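Local coordinates for arginine decarboxylase (Campylobacter jejuni subsp. jejuni, PDB 3NZP), which probably catalyses the pyridoxal 5'-phosphate-dependent decarboxylation of arginine to agmatine, a step in spermidine biosynthesis, at residues L85-Y90 against G517-V522; L48-H53 against F530-E535. All coordinates share one frame; numbering follows the deposited sequence.

Contact 1. Residues L85-Y90 against G517-V522; sequences LKVNQY and GAYQEV. With PLP (pyridoxal-5'-phosphate), chain E.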
# COMPACT_ATOMS: atom_id res chain seq x y z
N LEU B 85 -4.51 -18.25 -0.84
CA LEU B 85 -4.69 -17.42 -2.02
C LEU B 85 -4.41 -15.95 -1.73
O LEU B 85 -3.97 -15.21 -2.61
CB LEU B 85 -6.10 -17.57 -2.57
CG LEU B 85 -6.37 -18.88 -3.31
CD1 LEU B 85 -7.87 -19.09 -3.40
CD2 LEU B 85 -5.72 -18.86 -4.71
N LYS B 86 -4.64 -15.54 -0.49
CA LYS B 86 -4.42 -14.15 -0.12
C LYS B 86 -3.03 -13.59 -0.45
O LYS B 86 -2.89 -12.38 -0.58
CB LYS B 86 -4.72 -13.95 1.37
CG LYS B 86 -3.59 -14.31 2.30
CD LYS B 86 -2.99 -13.08 2.93
CE LYS B 86 -3.97 -12.38 3.87
NZ LYS B 86 -4.44 -13.23 5.01
N VAL B 87 -2.00 -14.43 -0.59
CA VAL B 87 -0.66 -13.90 -0.89
C VAL B 87 -0.48 -13.60 -2.38
O VAL B 87 0.48 -12.94 -2.77
CB VAL B 87 0.50 -14.86 -0.43
CG1 VAL B 87 0.20 -15.44 0.93
CG2 VAL B 87 0.75 -15.95 -1.46
N ASN B 88 -1.40 -14.11 -3.20
CA ASN B 88 -1.36 -13.89 -4.64
C ASN B 88 -2.49 -14.62 -5.31
O ASN B 88 -2.48 -15.84 -5.37
CB ASN B 88 -0.05 -14.39 -5.23
CG ASN B 88 0.11 -13.97 -6.67
OD1 ASN B 88 -0.87 -13.90 -7.41
ND2 ASN B 88 1.34 -13.66 -7.07
N GLN B 89 -3.48 -13.89 -5.82
CA GLN B 89 -4.59 -14.57 -6.47
C GLN B 89 -4.55 -14.50 -7.98
O GLN B 89 -5.48 -14.97 -8.64
CB GLN B 89 -5.92 -14.00 -6.00
CG GLN B 89 -6.09 -13.95 -4.52
CD GLN B 89 -5.98 -12.54 -4.00
OE1 GLN B 89 -6.68 -11.65 -4.47
NE2 GLN B 89 -5.10 -12.33 -3.03
N TYR B 90 -3.49 -13.93 -8.52
CA TYR B 90 -3.38 -13.81 -9.97
C TYR B 90 -3.34 -15.16 -10.66
O TYR B 90 -2.59 -16.05 -10.26
CB TYR B 90 -2.17 -12.95 -10.32
CG TYR B 90 -2.43 -11.47 -10.12
CD1 TYR B 90 -2.60 -10.61 -11.21
CD2 TYR B 90 -2.60 -10.94 -8.84
CE1 TYR B 90 -2.92 -9.27 -11.03
CE2 TYR B 90 -2.93 -9.60 -8.66
CZ TYR B 90 -3.09 -8.77 -9.75
OH TYR B 90 -3.45 -7.45 -9.57
N GLY B 517 7.27 -12.26 -6.07
CA GLY B 517 6.06 -13.00 -6.39
C GLY B 517 5.06 -13.19 -5.27
O GLY B 517 4.06 -13.89 -5.43
N ALA B 518 5.29 -12.57 -4.12
CA ALA B 518 4.34 -12.72 -3.03
C ALA B 518 3.92 -11.38 -2.44
O ALA B 518 4.75 -10.52 -2.15
CB ALA B 518 4.93 -13.61 -1.97
N TYR B 519 2.61 -11.20 -2.27
CA TYR B 519 2.10 -9.98 -1.70
C TYR B 519 2.36 -8.66 -2.46
O TYR B 519 1.80 -7.63 -2.10
CB TYR B 519 2.64 -9.84 -0.28
CG TYR B 519 2.07 -10.85 0.67
CD1 TYR B 519 0.69 -10.94 0.85
CD2 TYR B 519 2.90 -11.67 1.44
CE1 TYR B 519 0.15 -11.82 1.77
CE2 TYR B 519 2.37 -12.55 2.37
CZ TYR B 519 0.99 -12.61 2.54
OH TYR B 519 0.42 -13.42 3.49
N GLN B 520 3.17 -8.66 -3.51
CA GLN B 520 3.41 -7.39 -4.20
C GLN B 520 2.35 -7.00 -5.18
O GLN B 520 1.90 -5.86 -5.20
CB GLN B 520 4.73 -7.44 -4.93
CG GLN B 520 5.82 -7.78 -3.99
CD GLN B 520 5.80 -6.86 -2.81
OE1 GLN B 520 6.10 -5.67 -2.93
NE2 GLN B 520 5.41 -7.39 -1.64
N GLU B 521 1.95 -7.93 -6.02
CA GLU B 521 0.94 -7.62 -7.01
C GLU B 521 -0.39 -7.31 -6.34
O GLU B 521 -1.08 -6.38 -6.76
CB GLU B 521 0.79 -8.79 -7.97
CG GLU B 521 2.11 -9.35 -8.45
CD GLU B 521 1.90 -10.42 -9.48
OE1 GLU B 521 1.32 -10.10 -10.53
OE2 GLU B 521 2.30 -11.57 -9.22
N VAL B 522 -0.74 -8.09 -5.31
CA VAL B 522 -2.00 -7.90 -4.59
C VAL B 522 -2.02 -6.55 -3.88
O VAL B 522 -3.08 -5.96 -3.66
CB VAL B 522 -2.25 -9.02 -3.52
CG1 VAL B 522 -2.92 -10.23 -4.16
CG2 VAL B 522 -0.94 -9.43 -2.88
N1 PLP E . -2.63 -18.83 6.99
C2 PLP E . -3.58 -17.94 7.32
C2A PLP E . -4.75 -18.39 8.14
C3 PLP E . -3.47 -16.59 6.88
O3 PLP E . -4.44 -15.67 7.20
C4 PLP E . -2.30 -16.21 6.09
C4A PLP E . -2.13 -14.82 5.61
C5 PLP E . -1.33 -17.23 5.78
C6 PLP E . -1.54 -18.53 6.27
C5A PLP E . -0.08 -16.93 4.94
O4P PLP E . 1.09 -16.82 5.78
P PLP E . 2.37 -16.52 4.82
O1P PLP E . 3.60 -16.69 5.61
O2P PLP E . 2.41 -17.52 3.58
O3P PLP E . 2.31 -15.01 4.28
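Val87 lies over one face of the Tyr519 ring, its CB 3.9 Å from the ring centroid and offset toward the rim, a CH-pi contact that suits a branched aliphatic residue. The aliphatic part of Lys86 comes to the same ring at its edge, with CD 3.5 Å from Tyr519 OH. Beside this packing, Tyr519 N donates to Val87 O at 2.8 Å. Aromatic length lets Tyr519 span the gap to the cofactor, where OH donates to PLP O3P at 2.6 Å. Farther away, Asn88 has CG anti to its backbone N (chi1 -171°), and its ND2 bonds Gly517 O at 3.2 Å and Glu521 OE2 at 3.1 Å. The amide and carboxylate planes stand 88° apart, and ND2 comes to OE2 from above the carboxylate plane; the stronger partner of Glu521 is Arg50. Asn88 OD1 takes Tyr90 N in an Asx turn, and Glu521 CB sits over one face of the Tyr90 ring. The contact ties a loop of the TIM-type barrel, with Lys86, predicted to form the Schiff base but unattached here, to Tyr519. Packing helps to hold that ring, whose hydroxyl joins Ser236, Gly274, Gly322 and Arg323 in hydrogen-bonding PLP.

Contact 2. Residues L48-H53 against F530-E535; sequences LLRFPH and FTHPTE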
# COMPACT_ATOMS: atom_id res chain seq x y z
N LEU B 48 6.80 -8.18 -15.83
CA LEU B 48 6.85 -9.14 -14.74
C LEU B 48 6.89 -10.53 -15.37
O LEU B 48 6.01 -10.88 -16.15
CB LEU B 48 5.61 -9.00 -13.88
CG LEU B 48 5.54 -10.04 -12.76
CD1 LEU B 48 6.66 -9.77 -11.78
CD2 LEU B 48 4.18 -9.99 -12.05
N LEU B 49 7.93 -11.30 -15.05
CA LEU B 49 8.05 -12.65 -15.60
C LEU B 49 7.72 -13.70 -14.55
O LEU B 49 8.14 -13.58 -13.40
CB LEU B 49 9.46 -12.90 -16.13
CG LEU B 49 9.88 -11.92 -17.22
CD1 LEU B 49 11.27 -12.26 -17.74
CD2 LEU B 49 8.86 -11.97 -18.33
N ARG B 50 6.97 -14.72 -14.94
CA ARG B 50 6.61 -15.80 -14.04
C ARG B 50 7.25 -17.08 -14.55
O ARG B 50 7.13 -17.43 -15.74
CB ARG B 50 5.10 -16.00 -13.98
CG ARG B 50 4.32 -14.92 -13.29
CD ARG B 50 2.85 -15.32 -13.19
NE ARG B 50 1.96 -14.16 -13.12
CZ ARG B 50 1.94 -13.27 -12.12
NH1 ARG B 50 2.76 -13.42 -11.09
NH2 ARG B 50 1.10 -12.24 -12.17
N PHE B 51 7.93 -17.79 -13.66
CA PHE B 51 8.60 -19.04 -14.00
C PHE B 51 7.95 -20.20 -13.26
O PHE B 51 8.33 -20.53 -12.13
CB PHE B 51 10.08 -18.94 -13.65
CG PHE B 51 10.84 -17.96 -14.48
CD1 PHE B 51 11.22 -18.29 -15.78
CD2 PHE B 51 11.17 -16.71 -13.97
CE1 PHE B 51 11.93 -17.38 -16.55
CE2 PHE B 51 11.88 -15.79 -14.74
CZ PHE B 51 12.27 -16.13 -16.04
N PRO B 52 6.96 -20.85 -13.89
CA PRO B 52 6.26 -21.97 -13.28
C PRO B 52 7.22 -22.99 -12.68
O PRO B 52 6.96 -23.54 -11.61
CB PRO B 52 5.46 -22.56 -14.43
CG PRO B 52 5.19 -21.38 -15.29
CD PRO B 52 6.51 -20.66 -15.28
N HIS B 53 8.34 -23.25 -13.36
CA HIS B 53 9.30 -24.21 -12.85
C HIS B 53 9.71 -23.92 -11.40
O HIS B 53 9.80 -24.83 -10.58
CB HIS B 53 10.55 -24.24 -13.74
CG HIS B 53 11.72 -24.93 -13.11
ND1 HIS B 53 12.82 -24.25 -12.62
CD2 HIS B 53 11.94 -26.24 -12.84
CE1 HIS B 53 13.67 -25.12 -12.09
NE2 HIS B 53 13.16 -26.33 -12.21
N PHE B 530 -0.06 4.21 -12.74
CA PHE B 530 0.81 3.26 -13.44
C PHE B 530 0.23 1.88 -13.20
O PHE B 530 0.43 1.29 -12.13
CB PHE B 530 2.26 3.34 -12.92
CG PHE B 530 2.99 4.59 -13.32
CD1 PHE B 530 3.11 5.65 -12.43
CD2 PHE B 530 3.52 4.73 -14.59
CE1 PHE B 530 3.75 6.84 -12.81
CE2 PHE B 530 4.17 5.91 -14.99
CZ PHE B 530 4.28 6.96 -14.10
N THR B 531 -0.49 1.35 -14.18
CA THR B 531 -1.11 0.03 -14.03
C THR B 531 -0.13 -1.12 -14.05
O THR B 531 1.04 -0.96 -14.41
CB THR B 531 -2.17 -0.24 -15.13
OG1 THR B 531 -1.52 -0.36 -16.41
CG2 THR B 531 -3.20 0.90 -15.17
N HIS B 532 -0.61 -2.29 -13.64
CA HIS B 532 0.21 -3.49 -13.59
C HIS B 532 1.00 -3.60 -14.90
O HIS B 532 0.45 -3.40 -15.98
CB HIS B 532 -0.71 -4.71 -13.37
CG HIS B 532 0.02 -5.99 -13.12
ND1 HIS B 532 1.12 -6.38 -13.85
CD2 HIS B 532 -0.24 -7.02 -12.27
CE1 HIS B 532 1.50 -7.59 -13.48
NE2 HIS B 532 0.68 -8.00 -12.52
N PRO B 533 2.31 -3.86 -14.80
CA PRO B 533 3.13 -3.97 -16.00
C PRO B 533 2.81 -5.23 -16.79
O PRO B 533 2.11 -6.11 -16.31
CB PRO B 533 4.56 -3.98 -15.43
CG PRO B 533 4.39 -4.61 -14.10
CD PRO B 533 3.12 -3.98 -13.58
N THR B 534 3.30 -5.30 -18.02
CA THR B 534 3.04 -6.48 -18.83
C THR B 534 3.65 -7.69 -18.15
O THR B 534 4.77 -7.63 -17.65
CB THR B 534 3.65 -6.34 -20.23
OG1 THR B 534 2.98 -5.30 -20.94
CG2 THR B 534 3.51 -7.64 -20.98
N GLU B 535 2.92 -8.80 -18.10
CA GLU B 535 3.46 -9.99 -17.48
C GLU B 535 3.46 -11.13 -18.48
O GLU B 535 2.62 -11.17 -19.38
CB GLU B 535 2.66 -10.39 -16.25
CG GLU B 535 1.30 -11.01 -16.53
CD GLU B 535 0.62 -11.51 -15.25
OE1 GLU B 535 0.23 -10.65 -14.40
OE2 GLU B 535 0.49 -12.75 -15.09
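Arg50 and Glu535 form a buried salt bridge: Arg50 NE donates to Glu535 OE2 at 2.8 Å, and Arg50 NH2 makes a weak bond to Glu535 OE1 at 2.9 Å. The two flat groups are not coplanar, their planes lying 68° apart; OE2 sits at the guanidinium edge, while NE meets it from above the carboxylate plane. Glu535 reaches this point with CG between its backbone N and carbonyl carbon (chi1 74°), and Arg50 by a chain extended from CG to NE.

Leu48 packs next to this pair. Its CB lies 4.0 Å from Glu535 CB, since the two residues are partners in a parallel bridge with side chains on one face of the sheet. This bridge joins strands 47-50 and 534-540 in the mixed sheet. Leu48 N donates to Thr534 O at 2.8 Å, and Leu48 O receives a CA-H...O contact from Glu535. The CD2 methyl of Leu48 approaches His532 CE1 at 3.9 Å, the two side chains crossing at about a right angle. His532 ND1 donates to Pro533 O at 2.7 Å, which helps to set the turn of the imidazole, whose NE2 probably bonds Glu521.

Farther out, Arg50 NH1 makes a salt bridge to Glu521, the strongest polar partner of Arg50, and is bonded to His329 as well. Backbone bonds of Leu48 and Arg50 to Ala536 carry the parallel pairing onward, strand 330-341 flanks strand 47-50, and Thr534 OG1 is held by Ala553 N.

Arginine suits this place because its several N-H groups can serve two carboxylates, one on the strand and one on a loop. Two carboxylates outnumber the single charge of Arg50, and this excess, with acceptors near both ring nitrogens, might favour a protonated His532.

How the contacts relate
Both contacts are buried. Contact 1 lies nearer the centre of the chain and is nested, along the sequence, inside the loop closed by contact 2. It joins two loops, one leaving the cofactor-binding barrel, whereas contact 2 pairs strands 47-50 and 534-540 of the mixed sheet. Their chemistry follows: aromatic packing and a hydroxyl beside the cofactor, amide hydrogen bonds farther from it, strand pairing and a salt bridge in the sheet. Tyr90 packs on His532. Glu521 connects the contacts, its OE2 bridging to Arg50 NH1 at 2.7 Å and its OE1 probably bonding His532 NE2 at 3.0 Å; with its bond from Asn88, barrel loop and sheet meet at one carboxylate.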